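Local coordinates for FAD dependent oxidoreductase domain-containing protein (Deinococcus radiodurans R1, PDB 3C4N) that is of unknown function but probably acts as an FAD-dependent oxidoreductase, holding an ADP molecule in its Rossmann-type nucleotide site, at residues F53-L58 with R62-V67; A195-G200 with I228-G233; A235-V240 with L246-G251; P289-R294 with L350-G355; G369-L374 with A391-A396. One frame throughout, in Å; residues are numbered along the deposited sequence.

Interaction 1. Residues F53-L58 with R62-V67; sequences FYLRQL and RSLLLV
Arg-56 near the end of helix 46-58 and Leu-64 at the start of strand 64-67 mark the closest approach of the two backbones, with 7.7 Å between Arg-56 CA and Leu-64 CA. At this spacing no backbone hydrogen bond links helix and strand, and side chains bridge the gap. Leu-55 and Leu-64 make the apolar part. Leu-64 has CG anti to its backbone N (chi1 172°), which carries CD1 out toward the helix; there it lies 3.9 Å from Leu-55 CD1 and equally near Leu-55 CB, the two side chains lying roughly perpendicular. Arg-56 makes the polar part. Its chain starts off along the contact and then folds at chi2 (-52°) and chi3 (-58°), bringing the guanidinium round to the turn that leads into the strand. NH1 stands 3.1 Å from Arg-62 O, which lies at the guanidinium edge and near its plane, while Leu-64 CB is 3.9 Å from the same NH1. The second terminal nitrogen, NH2, is hydrogen-bonded to Gln-185 O. The contact ties helix to returning strand in the beta-alpha-beta unit 36-42, 46-58, 64-67, the opening unit of a Rossmann-type domain; Leu-64 also touches Ile-39 and Val-41 of the first strand. The two leucines pack apolar surface between helix and strand, while the buried arginine is bonded to Gln-185 O and comes close to Arg-62 O, carbonyl oxygens that would probably help to offset its charge.

Interaction 2. Residues A195-G200 with I228-G233; sequences AELVPG and IIVAAG. With ADP (adenosine-5'-diphosphate), chain C.
Leu-197 turns CG beside its backbone N (chi1 -64°) and sends its two methyls to different partners on strand 227-230. CD2 meets Ile-228 CG2 at 3.6 Å, the closer of the two contacts; Ile-228 can offer that methyl because CG2 is the branch anti to its own backbone N. CD1 lies 3.9 Å from Val-230 CG2. Leu-197 and Ile-228 run alongside one another, pointing opposite ways, a purely apolar fit without hydrogen bonds between the segments. Strand 227-230 belongs to the parallel part of the Rossmann-type sheet, between strands 36-42 and 370-374, whereas strand 194-198 pairs antiparallel with 201-205; Val-240 and Leu-244 of helix 236-244 also touch Leu-197. Both segments reach the bound ADP. Ala-195 reads the adenine with its main chain: Ala-195 N donates to ADP N1 at 2.8 Å, and ADP N6 donates to Ala-195 O at 3.1 Å, both bonds nearly straight (174° and 172°). At the imidazole side of the base, Ala-232 CB sits 3.6 Å from ADP C8 and just as near N7. Further along, Gly-233 CA passes 3.4 Å from the diphosphate oxygen O1B.

Interaction 3. Residues A235-V240 with L246-G251; sequences AGPALV and LHTRHG
Helix 236-244, which follows strand 227-230 in the nucleotide-binding domain, is met here by the loop that leads on to strand 251-260, with Pro-237 and Val-240 facing Leu-246, Thr-248 and His-250. The single direct hydrogen bond runs from Leu-246 N to Val-240 O, 3.3 Å long and fairly straight at 163°, although the donor stands above the carbonyl plane by 40° rather than on a lone pair. Beside it, the side chains of the same two residues pack together, Val-240 CB lying 4.3 Å from Leu-246 CB. One turn earlier, the ring of Pro-237 fits against the loop: its CG is 3.7 Å from His-250 CB, and its CB is 3.8 Å from Thr-248 OG1. A water completes the joint. It donates to Pro-237 O at 3.0 Å and to Leu-246 O at 2.9 Å, and accepts from Thr-248 OG1 at 2.6 Å. Thr-248 can give this proton because OG1 lies between its backbone N and carbonyl carbon (chi1 60°), turned in toward the helix. Pro-237 O and Leu-246 O are therefore served by one solvent molecule, itself held by three bonds. The chemistry implies a partly hydrated seam: apolar contact of Val-240 with Leu-246 and of Pro-237 with His-250 CB, with the polar main chain of helix and loop bridged by water at one level and joined directly at the other.

Interaction 4. Residues P289-R294 with L350-G355; sequences PAIHHR and LALPGG
Leu-352 and the stem of Arg-294 form the close side of this contact: Leu-352 CD2 lies 3.9 Å from Arg-294 CB and as near to Arg-294 CA. Ile-291 adds its CG2 at 4.2 Å from Leu-352 CD2, so that one leucine methyl is met by both loop residues. The far end of Arg-294 belongs to the loose, exposed side. Its CG stands between the backbone N and the carbonyl carbon (chi1 65°), and from there the chain runs extended to NE, carrying the guanidinium over the turn after the strand; NH1 remains 4.2 Å from Gly-355 O, a distance of loose contact. Within the loop His-293 ND1 donates to Arg-294 O at 3.0 Å, the oxygen lying near the imidazole plane but the donor well above the carbonyl plane. Elsewhere in the loop, His-292 NE2 is hydrogen-bonded to Asp-320 OD2 of helix 315-324. Strand 251-260 backs the contact, its Ala-253 touching both Ile-291 and Leu-352. That strand pairs antiparallel with 284-288, from which the loop emerges, and with 347-352, whose end carries Leu-352, so the contact spans a central strand from its two neighbours.

Interaction 5. Residues G369-L374 with A391-A396; sequences GLHLLL and AQRVSA
His-371 and Val-394 join strand 370-374, which lies between 227-230 and 362-367 in the Rossmann-type sheet, to the long C-terminal helix 379-398 packed on it. The apolar part is a CH-pi contact. Val-394 CG2 lies over one face of the imidazole, 4.2 Å from the ring centroid and 25° off the ring normal, displaced toward the rim so that His-371 CE1 is the nearest ring atom at 3.9 Å. Two torsions set this up: His-371 places CG beside its backbone N (chi1 -59°), projecting the ring from the sheet toward the helix, and Val-394 keeps CG1 anti to its backbone N (chi1 172°), which leaves CG2 as the branch resting on the ring. The two side chains overlap flank to flank, each heading toward the other's backbone. Val-227 of the adjoining strand touches both residues and extends this apolar layer.

The polar part is looser. Arg-393 brings NH1 to 4.2 Å from His-371 CD2, with that carbon near the guanidinium plane at its edge, but no hydrogen bond joins the pair. The firmer partner of this arginine is Glu-389, one turn back along the helix, which forms a salt bridge with its NE. The arginine might slightly disfavour protonation of the imidazole, though Glu-389 offsets part of that charge. Glu-365 of strand 362-367 also touches His-371 and is hydrogen-bonded to Gly-369 N. The histidine and arginine nitrogens are themselves apart, His-371 NE2 lying 4.3 Å from Arg-393 NH1.

How the interactions relate
Interactions 1, 2 and 5 all involve strands of one Rossmann-type sheet. Interactions 2 and 5 share strand pairing, with Val-230 N 2.7 Å from His-371 O, while interactions 1 and 5 meet where their helices pack, Tyr-54 CB lying 3.6 Å from Ala-391 CB. Interaction 3 packs against interaction 2: Leu-197 CD1 is 3.6 Å from Val-240 CG1. It also leads to interaction 4 in the second sheet, Gly-251 O being 2.7 Å from Leu-352 N. The main chain of Ala-195 in interaction 2 bonds the adenine, and Val-67 of interaction 1 and Leu-239 of interaction 3 also line the pocket, Leu-239 touching ADP. The side chain of Leu-352 is about 11 Å from ADP and that of His-371 about 13 Å.

Interaction 1. Residues F53-L58 with R62-V67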
# COMPACT_ATOMS: atom_id res chain seq x y z
N PHE A 53 -11.57 5.93 2.15
CA PHE A 53 -12.46 4.82 1.82
C PHE A 53 -13.83 5.35 1.37
O PHE A 53 -14.31 4.99 0.30
CB PHE A 53 -12.62 3.90 3.03
CG PHE A 53 -13.69 2.88 2.86
CD1 PHE A 53 -13.58 1.89 1.90
CD2 PHE A 53 -14.82 2.91 3.67
CE1 PHE A 53 -14.59 0.93 1.73
CE2 PHE A 53 -15.83 1.96 3.51
CZ PHE A 53 -15.72 0.97 2.54
N TYR A 54 -14.43 6.23 2.17
CA TYR A 54 -15.74 6.76 1.83
C TYR A 54 -15.72 7.56 0.53
O TYR A 54 -16.69 7.56 -0.22
CB TYR A 54 -16.29 7.64 2.96
CG TYR A 54 -16.59 6.88 4.23
CD1 TYR A 54 -17.41 5.75 4.23
CD2 TYR A 54 -16.04 7.29 5.44
CE1 TYR A 54 -17.68 5.05 5.40
CE2 TYR A 54 -16.29 6.60 6.62
CZ TYR A 54 -17.12 5.48 6.60
OH TYR A 54 -17.36 4.80 7.78
N LEU A 55 -14.61 8.24 0.26
CA LEU A 55 -14.51 9.00 -0.98
C LEU A 55 -14.42 8.06 -2.18
O LEU A 55 -14.93 8.39 -3.26
CB LEU A 55 -13.31 9.94 -0.95
CG LEU A 55 -13.55 11.22 -0.14
CD1 LEU A 55 -12.22 11.94 0.07
CD2 LEU A 55 -14.56 12.11 -0.89
N ARG A 56 -13.80 6.90 -2.01
CA ARG A 56 -13.68 5.95 -3.11
C ARG A 56 -15.04 5.38 -3.48
O ARG A 56 -15.27 5.00 -4.62
CB ARG A 56 -12.73 4.79 -2.78
CG ARG A 56 -11.26 5.18 -2.61
CD ARG A 56 -10.75 5.96 -3.81
NE ARG A 56 -10.88 5.23 -5.06
CZ ARG A 56 -10.74 5.78 -6.26
NH1 ARG A 56 -10.47 7.07 -6.37
NH2 ARG A 56 -10.88 5.06 -7.35
N GLN A 57 -15.94 5.32 -2.51
CA GLN A 57 -17.27 4.79 -2.78
C GLN A 57 -18.25 5.88 -3.19
O GLN A 57 -19.18 5.63 -3.96
CB GLN A 57 -17.80 4.01 -1.58
CG GLN A 57 -16.99 2.77 -1.31
CD GLN A 57 -17.66 1.85 -0.33
OE1 GLN A 57 -18.14 2.29 0.72
NE2 GLN A 57 -17.69 0.56 -0.66
N LEU A 58 -18.03 7.10 -2.68
CA LEU A 58 -18.90 8.22 -3.01
C LEU A 58 -18.54 8.86 -4.36
O LEU A 58 -19.42 9.27 -5.12
CB LEU A 58 -18.86 9.27 -1.89
CG LEU A 58 -19.59 8.84 -0.61
CD1 LEU A 58 -19.15 9.67 0.60
CD2 LEU A 58 -21.10 8.99 -0.84
N ARG A 62 -13.40 10.02 -9.25
CA ARG A 62 -12.46 11.08 -8.89
C ARG A 62 -11.18 10.48 -8.32
O ARG A 62 -11.18 9.92 -7.22
CB ARG A 62 -13.12 12.03 -7.88
CG ARG A 62 -14.27 12.81 -8.48
CD ARG A 62 -13.75 13.74 -9.56
NE ARG A 62 -14.65 13.87 -10.71
CZ ARG A 62 -15.90 14.31 -10.64
NH1 ARG A 62 -16.63 14.40 -11.75
NH2 ARG A 62 -16.42 14.67 -9.48
N SER A 63 -10.09 10.57 -9.08
CA SER A 63 -8.81 10.04 -8.64
C SER A 63 -8.46 10.58 -7.26
O SER A 63 -8.72 11.76 -6.96
CB SER A 63 -7.71 10.39 -9.65
OG SER A 63 -7.60 11.79 -9.85
N LEU A 64 -7.89 9.72 -6.42
CA LEU A 64 -7.51 10.08 -5.05
C LEU A 64 -6.15 9.49 -4.70
O LEU A 64 -5.91 8.33 -5.00
CB LEU A 64 -8.56 9.59 -4.05
CG LEU A 64 -8.23 9.71 -2.56
CD1 LEU A 64 -9.53 9.88 -1.77
CD2 LEU A 64 -7.45 8.48 -2.08
N LEU A 65 -5.28 10.28 -4.09
CA LEU A 65 -3.95 9.81 -3.69
C LEU A 65 -3.84 9.84 -2.16
O LEU A 65 -4.07 10.88 -1.55
CB LEU A 65 -2.87 10.73 -4.30
CG LEU A 65 -1.43 10.25 -4.55
CD1 LEU A 65 -0.48 11.41 -4.29
CD2 LEU A 65 -1.07 9.09 -3.65
N LEU A 66 -3.48 8.72 -1.56
CA LEU A 66 -3.34 8.65 -0.11
C LEU A 66 -1.85 8.74 0.24
O LEU A 66 -1.04 7.94 -0.24
CB LEU A 66 -3.91 7.32 0.42
CG LEU A 66 -4.70 7.28 1.73
CD1 LEU A 66 -4.45 5.96 2.44
CD2 LEU A 66 -4.28 8.44 2.63
N VAL A 67 -1.48 9.73 1.06
CA VAL A 67 -0.08 9.91 1.45
C VAL A 67 0.12 9.73 2.95
O VAL A 67 -0.55 10.36 3.77
CB VAL A 67 0.46 11.31 1.05
CG1 VAL A 67 1.99 11.36 1.25
CG2 VAL A 67 0.11 11.59 -0.38

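Interaction 2. Residues A195-G200 with I228-G233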
# COMPACT_ATOMS: atom_id res chain seq x y z
N ALA A 195 4.24 14.77 3.46
CA ALA A 195 3.60 15.73 2.61
C ALA A 195 3.77 17.13 3.22
O ALA A 195 3.74 17.29 4.44
CB ALA A 195 2.12 15.39 2.46
N GLU A 196 3.97 18.11 2.35
CA GLU A 196 4.14 19.51 2.72
C GLU A 196 3.16 20.28 1.85
O GLU A 196 3.17 20.13 0.63
CB GLU A 196 5.56 19.96 2.41
CG GLU A 196 5.81 21.43 2.65
CD GLU A 196 7.05 21.92 1.94
OE1 GLU A 196 8.06 21.18 1.92
OE2 GLU A 196 7.03 23.06 1.42
N LEU A 197 2.33 21.12 2.47
CA LEU A 197 1.35 21.88 1.71
C LEU A 197 1.92 23.11 1.01
O LEU A 197 2.60 23.93 1.62
CB LEU A 197 0.19 22.32 2.62
CG LEU A 197 -0.69 21.24 3.26
CD1 LEU A 197 -1.70 21.91 4.16
CD2 LEU A 197 -1.41 20.42 2.20
N VAL A 198 1.67 23.21 -0.28
CA VAL A 198 2.14 24.35 -1.04
C VAL A 198 0.95 24.95 -1.77
O VAL A 198 -0.07 24.28 -2.00
CB VAL A 198 3.23 23.95 -2.09
CG1 VAL A 198 4.47 23.45 -1.39
CG2 VAL A 198 2.68 22.89 -3.05
N PRO A 199 1.04 26.23 -2.14
CA PRO A 199 -0.08 26.86 -2.84
C PRO A 199 -0.44 26.07 -4.08
O PRO A 199 0.36 25.95 -5.01
CB PRO A 199 0.46 28.25 -3.15
CG PRO A 199 1.94 28.02 -3.28
CD PRO A 199 2.20 27.13 -2.09
N GLY A 200 -1.64 25.49 -4.07
CA GLY A 200 -2.12 24.73 -5.22
C GLY A 200 -2.03 23.21 -5.15
O GLY A 200 -2.90 22.50 -5.66
N ILE A 228 -7.59 18.91 -1.11
CA ILE A 228 -6.61 18.38 -0.17
C ILE A 228 -7.20 18.21 1.23
O ILE A 228 -7.59 19.19 1.88
CB ILE A 228 -5.39 19.31 -0.05
CG1 ILE A 228 -4.67 19.40 -1.39
CG2 ILE A 228 -4.47 18.82 1.06
CD1 ILE A 228 -3.53 20.40 -1.43
N ILE A 229 -7.26 16.96 1.69
CA ILE A 229 -7.78 16.65 3.01
C ILE A 229 -6.61 16.39 3.96
O ILE A 229 -5.83 15.46 3.77
CB ILE A 229 -8.68 15.40 2.97
CG1 ILE A 229 -9.88 15.68 2.06
CG2 ILE A 229 -9.14 15.02 4.36
CD1 ILE A 229 -10.80 14.52 1.91
N VAL A 230 -6.49 17.25 4.97
CA VAL A 230 -5.44 17.17 5.98
C VAL A 230 -5.87 16.32 7.16
O VAL A 230 -6.49 16.80 8.11
CB VAL A 230 -5.07 18.58 6.49
CG1 VAL A 230 -4.08 18.49 7.62
CG2 VAL A 230 -4.50 19.41 5.37
N ALA A 231 -5.53 15.03 7.09
CA ALA A 231 -5.85 14.05 8.13
C ALA A 231 -4.56 13.61 8.82
O ALA A 231 -4.37 12.42 9.04
CB ALA A 231 -6.54 12.85 7.51
N ALA A 232 -3.70 14.56 9.16
CA ALA A 232 -2.44 14.24 9.78
C ALA A 232 -2.57 14.10 11.29
O ALA A 232 -1.57 14.02 12.00
CB ALA A 232 -1.40 15.31 9.45
N GLY A 233 -3.80 14.03 11.77
CA GLY A 233 -4.03 13.91 13.19
C GLY A 233 -3.53 15.16 13.90
O GLY A 233 -3.67 16.27 13.39
PB ADP C . -5.83 10.25 13.39
O1B ADP C . -6.51 11.54 13.42
O2B ADP C . -6.63 9.20 12.50
O3B ADP C . -5.68 9.67 14.89
PA ADP C . -3.28 9.54 13.35
O1A ADP C . -2.47 10.36 14.27
O2A ADP C . -3.86 8.27 14.16
O3A ADP C . -4.45 10.42 12.68
O5' ADP C . -2.50 9.11 12.02
C5' ADP C . -2.69 10.11 11.07
C4' ADP C . -1.63 10.05 10.01
O4' ADP C . -1.03 11.16 9.29
C3' ADP C . -0.57 9.46 10.88
O3' ADP C . -0.74 8.04 10.97
C2' ADP C . 0.76 9.88 10.24
O2' ADP C . 1.54 8.72 9.92
C1' ADP C . 0.31 10.70 9.00
N9 ADP C . 1.01 11.93 8.80
C8 ADP C . 1.25 12.88 9.81
N7 ADP C . 1.94 13.88 9.30
C5 ADP C . 2.14 13.66 7.98
C6 ADP C . 2.68 14.40 6.90
N6 ADP C . 2.92 15.79 7.02
N1 ADP C . 2.73 13.84 5.67
C2 ADP C . 2.25 12.62 5.45
N3 ADP C . 1.69 11.92 6.37
C4 ADP C . 1.52 12.42 7.66

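Interaction 3. Residues A235-V240 with L246-G251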
# COMPACT_ATOMS: atom_id res chain seq x y z
N ALA A 235 -0.80 16.41 14.08
CA ALA A 235 0.14 17.20 13.30
C ALA A 235 -0.58 18.00 12.21
O ALA A 235 0.06 18.74 11.45
CB ALA A 235 1.20 16.28 12.67
N GLY A 236 -1.90 17.88 12.14
CA GLY A 236 -2.66 18.60 11.13
C GLY A 236 -2.61 20.11 11.26
O GLY A 236 -2.39 20.80 10.28
N PRO A 237 -2.84 20.66 12.47
CA PRO A 237 -2.81 22.11 12.67
C PRO A 237 -1.49 22.77 12.23
O PRO A 237 -1.49 23.76 11.52
CB PRO A 237 -3.07 22.25 14.16
CG PRO A 237 -4.06 21.14 14.40
CD PRO A 237 -3.42 19.98 13.65
N ALA A 238 -0.36 22.21 12.66
CA ALA A 238 0.93 22.77 12.29
C ALA A 238 1.17 22.65 10.79
O ALA A 238 1.67 23.59 10.16
CB ALA A 238 2.06 22.07 13.05
N LEU A 239 0.82 21.50 10.22
CA LEU A 239 0.99 21.28 8.79
C LEU A 239 0.52 22.48 7.98
O LEU A 239 1.29 23.05 7.20
CB LEU A 239 0.21 20.05 8.34
CG LEU A 239 0.46 19.69 6.88
CD1 LEU A 239 1.90 19.19 6.72
CD2 LEU A 239 -0.52 18.60 6.45
N VAL A 240 -0.74 22.86 8.19
CA VAL A 240 -1.34 23.98 7.48
C VAL A 240 -0.77 25.34 7.88
O VAL A 240 -0.80 26.29 7.10
CB VAL A 240 -2.86 24.02 7.70
CG1 VAL A 240 -3.48 22.72 7.24
CG2 VAL A 240 -3.15 24.28 9.15
N LEU A 246 -2.01 29.29 7.68
CA LEU A 246 -3.38 29.21 8.16
C LEU A 246 -3.43 28.92 9.66
O LEU A 246 -3.12 27.81 10.10
CB LEU A 246 -4.14 28.13 7.39
CG LEU A 246 -4.14 28.28 5.86
CD1 LEU A 246 -4.90 27.13 5.23
CD2 LEU A 246 -4.78 29.61 5.49
N HIS A 247 -3.83 29.93 10.43
CA HIS A 247 -3.92 29.82 11.88
C HIS A 247 -5.20 29.13 12.36
O HIS A 247 -6.27 29.31 11.78
CB HIS A 247 -3.85 31.22 12.50
CG HIS A 247 -2.69 32.03 12.03
ND1 HIS A 247 -1.39 31.64 12.22
CD2 HIS A 247 -2.64 33.21 11.36
CE1 HIS A 247 -0.58 32.54 11.69
NE2 HIS A 247 -1.31 33.50 11.17
N THR A 248 -5.08 28.33 13.42
CA THR A 248 -6.23 27.65 14.01
C THR A 248 -6.03 27.68 15.52
O THR A 248 -4.95 28.02 16.02
CB THR A 248 -6.37 26.17 13.54
OG1 THR A 248 -5.20 25.42 13.92
CG2 THR A 248 -6.58 26.09 12.03
N ARG A 249 -7.08 27.31 16.26
CA ARG A 249 -7.02 27.30 17.71
C ARG A 249 -6.83 25.88 18.26
O ARG A 249 -6.76 25.68 19.47
CB ARG A 249 -8.31 27.91 18.28
CG ARG A 249 -8.88 29.06 17.45
CD ARG A 249 -9.65 30.08 18.31
NE ARG A 249 -8.69 30.86 19.07
CZ ARG A 249 -8.46 32.16 18.89
NH1 ARG A 249 -9.13 32.86 17.98
NH2 ARG A 249 -7.51 32.75 19.59
N HIS A 250 -6.73 24.91 17.36
CA HIS A 250 -6.57 23.51 17.78
C HIS A 250 -5.31 23.23 18.59
O HIS A 250 -4.27 23.85 18.39
CB HIS A 250 -6.62 22.61 16.55
CG HIS A 250 -7.80 22.86 15.68
ND1 HIS A 250 -7.68 23.15 14.33
CD2 HIS A 250 -9.13 22.90 15.95
CE1 HIS A 250 -8.88 23.35 13.82
NE2 HIS A 250 -9.77 23.21 14.78
N GLY A 251 -5.41 22.27 19.50
CA GLY A 251 -4.28 21.94 20.33
C GLY A 251 -3.94 20.47 20.26
O GLY A 251 -4.57 19.70 19.54
O HOH W 1 -3.26 26.08 12.38

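Interaction 4. Residues P289-R294 with L350-G355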
# COMPACT_ATOMS: atom_id res chain seq x y z
N PRO A 289 -5.43 7.27 30.46
CA PRO A 289 -5.48 8.48 31.29
C PRO A 289 -6.44 9.54 30.77
O PRO A 289 -6.81 9.56 29.59
CB PRO A 289 -4.03 8.98 31.29
CG PRO A 289 -3.24 7.74 31.02
CD PRO A 289 -4.07 7.06 29.95
N ALA A 290 -6.85 10.42 31.67
CA ALA A 290 -7.75 11.49 31.30
C ALA A 290 -6.85 12.63 30.81
O ALA A 290 -5.67 12.70 31.17
CB ALA A 290 -8.55 11.94 32.50
N ILE A 291 -7.40 13.48 29.96
CA ILE A 291 -6.67 14.63 29.45
C ILE A 291 -7.27 15.82 30.17
O ILE A 291 -8.42 16.20 29.93
CB ILE A 291 -6.86 14.82 27.92
CG1 ILE A 291 -6.60 13.50 27.19
CG2 ILE A 291 -5.91 15.90 27.40
CD1 ILE A 291 -5.20 12.94 27.37
N HIS A 292 -6.50 16.39 31.09
CA HIS A 292 -6.95 17.53 31.88
C HIS A 292 -6.80 18.82 31.11
O HIS A 292 -7.59 19.74 31.28
CB HIS A 292 -6.16 17.60 33.17
CG HIS A 292 -6.26 16.36 34.00
ND1 HIS A 292 -7.46 15.88 34.48
CD2 HIS A 292 -5.31 15.49 34.41
CE1 HIS A 292 -7.24 14.77 35.15
NE2 HIS A 292 -5.94 14.51 35.13
N HIS A 293 -5.78 18.86 30.26
CA HIS A 293 -5.51 20.06 29.48
C HIS A 293 -4.59 19.77 28.31
O HIS A 293 -4.02 18.68 28.22
CB HIS A 293 -4.88 21.11 30.38
CG HIS A 293 -3.61 20.65 31.03
ND1 HIS A 293 -2.45 20.44 30.32
CD2 HIS A 293 -3.34 20.30 32.31
CE1 HIS A 293 -1.51 19.99 31.14
NE2 HIS A 293 -2.03 19.89 32.35
N ARG A 294 -4.44 20.75 27.42
CA ARG A 294 -3.57 20.60 26.26
C ARG A 294 -2.11 20.82 26.65
O ARG A 294 -1.82 21.53 27.61
CB ARG A 294 -3.95 21.59 25.17
CG ARG A 294 -3.73 23.04 25.56
CD ARG A 294 -3.72 23.95 24.33
NE ARG A 294 -3.58 25.35 24.71
CZ ARG A 294 -4.46 26.02 25.44
NH1 ARG A 294 -5.56 25.42 25.88
NH2 ARG A 294 -4.25 27.29 25.74
N LEU A 350 -2.42 13.19 20.48
CA LEU A 350 -3.78 13.27 19.99
C LEU A 350 -4.17 14.72 19.80
O LEU A 350 -3.81 15.58 20.60
CB LEU A 350 -4.78 12.61 20.95
CG LEU A 350 -4.86 11.07 20.95
CD1 LEU A 350 -3.66 10.50 21.70
CD2 LEU A 350 -6.16 10.64 21.64
N ALA A 351 -4.88 14.99 18.71
CA ALA A 351 -5.33 16.34 18.45
C ALA A 351 -6.46 16.65 19.40
O ALA A 351 -7.21 15.77 19.82
CB ALA A 351 -5.81 16.48 17.01
N LEU A 352 -6.54 17.93 19.76
CA LEU A 352 -7.56 18.45 20.63
C LEU A 352 -8.22 19.56 19.82
O LEU A 352 -7.65 20.63 19.62
CB LEU A 352 -6.93 19.01 21.90
CG LEU A 352 -7.18 18.15 23.14
CD1 LEU A 352 -6.79 16.71 22.86
CD2 LEU A 352 -6.41 18.71 24.31
N PRO A 353 -9.42 19.28 19.29
CA PRO A 353 -10.10 20.31 18.50
C PRO A 353 -10.38 21.53 19.38
O PRO A 353 -10.88 21.40 20.51
CB PRO A 353 -11.37 19.61 18.03
CG PRO A 353 -11.01 18.13 18.06
CD PRO A 353 -10.22 18.04 19.34
N GLY A 354 -10.06 22.71 18.88
CA GLY A 354 -10.28 23.93 19.63
C GLY A 354 -9.50 23.95 20.94
O GLY A 354 -9.69 24.84 21.76
N GLY A 355 -8.61 22.98 21.13
CA GLY A 355 -7.83 22.92 22.35
C GLY A 355 -8.60 22.36 23.53
O GLY A 355 -8.09 22.34 24.64

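Interaction 5. Residues G369-L374 with A391-A396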
# COMPACT_ATOMS: atom_id res chain seq x y z
N GLY A 369 -11.06 24.25 -1.25
CA GLY A 369 -10.53 22.92 -1.51
C GLY A 369 -9.62 22.34 -0.44
O GLY A 369 -9.11 21.23 -0.59
N LEU A 370 -9.42 23.09 0.65
CA LEU A 370 -8.56 22.65 1.75
C LEU A 370 -9.35 22.31 3.02
O LEU A 370 -9.98 23.19 3.61
CB LEU A 370 -7.52 23.72 2.08
CG LEU A 370 -6.47 23.29 3.10
CD1 LEU A 370 -5.61 22.19 2.48
CD2 LEU A 370 -5.60 24.47 3.48
N HIS A 371 -9.32 21.04 3.42
CA HIS A 371 -10.04 20.59 4.62
C HIS A 371 -9.13 20.05 5.70
O HIS A 371 -8.17 19.33 5.42
CB HIS A 371 -11.06 19.51 4.27
CG HIS A 371 -12.08 19.96 3.28
ND1 HIS A 371 -11.89 19.84 1.92
CD2 HIS A 371 -13.27 20.57 3.45
CE1 HIS A 371 -12.93 20.37 1.29
NE2 HIS A 371 -13.78 20.82 2.20
N LEU A 372 -9.45 20.38 6.95
CA LEU A 372 -8.69 19.89 8.09
C LEU A 372 -9.58 18.91 8.87
O LEU A 372 -10.57 19.32 9.48
CB LEU A 372 -8.24 21.05 8.98
CG LEU A 372 -7.62 20.69 10.33
CD1 LEU A 372 -6.35 19.87 10.14
CD2 LEU A 372 -7.32 21.96 11.09
N LEU A 373 -9.21 17.64 8.85
CA LEU A 373 -9.94 16.56 9.52
C LEU A 373 -9.32 16.27 10.87
O LEU A 373 -8.13 15.97 10.97
CB LEU A 373 -9.88 15.29 8.67
CG LEU A 373 -10.60 14.00 9.12
CD1 LEU A 373 -12.04 14.32 9.48
CD2 LEU A 373 -10.55 12.96 8.00
N LEU A 374 -10.13 16.37 11.91
CA LEU A 374 -9.65 16.10 13.26
C LEU A 374 -10.46 14.98 13.88
O LEU A 374 -11.69 14.93 13.73
CB LEU A 374 -9.76 17.37 14.11
CG LEU A 374 -8.51 18.25 14.32
CD1 LEU A 374 -7.64 18.23 13.10
CD2 LEU A 374 -8.93 19.67 14.68
N ALA A 391 -16.48 13.35 3.46
CA ALA A 391 -16.46 12.70 2.15
C ALA A 391 -17.66 13.12 1.31
O ALA A 391 -17.52 13.44 0.13
CB ALA A 391 -16.43 11.18 2.30
N GLN A 392 -18.84 13.14 1.93
CA GLN A 392 -20.07 13.54 1.25
C GLN A 392 -19.92 14.95 0.69
O GLN A 392 -20.14 15.17 -0.50
CB GLN A 392 -21.27 13.48 2.21
CG GLN A 392 -21.78 12.06 2.48
CD GLN A 392 -22.89 11.99 3.55
OE1 GLN A 392 -22.68 12.35 4.71
NE2 GLN A 392 -24.08 11.52 3.15
N ARG A 393 -19.53 15.89 1.54
CA ARG A 393 -19.37 17.27 1.10
C ARG A 393 -18.34 17.44 -0.01
O ARG A 393 -18.58 18.17 -0.97
CB ARG A 393 -19.04 18.17 2.30
CG ARG A 393 -20.21 18.31 3.28
CD ARG A 393 -20.02 19.36 4.37
NE ARG A 393 -19.06 18.96 5.40
CZ ARG A 393 -17.79 19.35 5.42
NH1 ARG A 393 -17.34 20.16 4.47
NH2 ARG A 393 -16.98 18.93 6.39
N VAL A 394 -17.20 16.77 0.10
CA VAL A 394 -16.16 16.88 -0.91
C VAL A 394 -16.67 16.31 -2.24
O VAL A 394 -16.43 16.87 -3.32
CB VAL A 394 -14.89 16.11 -0.48
CG1 VAL A 394 -13.88 16.07 -1.63
CG2 VAL A 394 -14.28 16.78 0.73
N SER A 395 -17.37 15.19 -2.14
CA SER A 395 -17.92 14.52 -3.30
C SER A 395 -18.96 15.41 -4.02
O SER A 395 -18.98 15.49 -5.24
CB SER A 395 -18.53 13.19 -2.87
OG SER A 395 -19.14 12.51 -3.95
N ALA A 396 -19.81 16.09 -3.25
CA ALA A 396 -20.82 16.97 -3.81
C ALA A 396 -20.21 18.16 -4.55
O ALA A 396 -20.57 18.44 -5.69
CB ALA A 396 -21.76 17.46 -2.71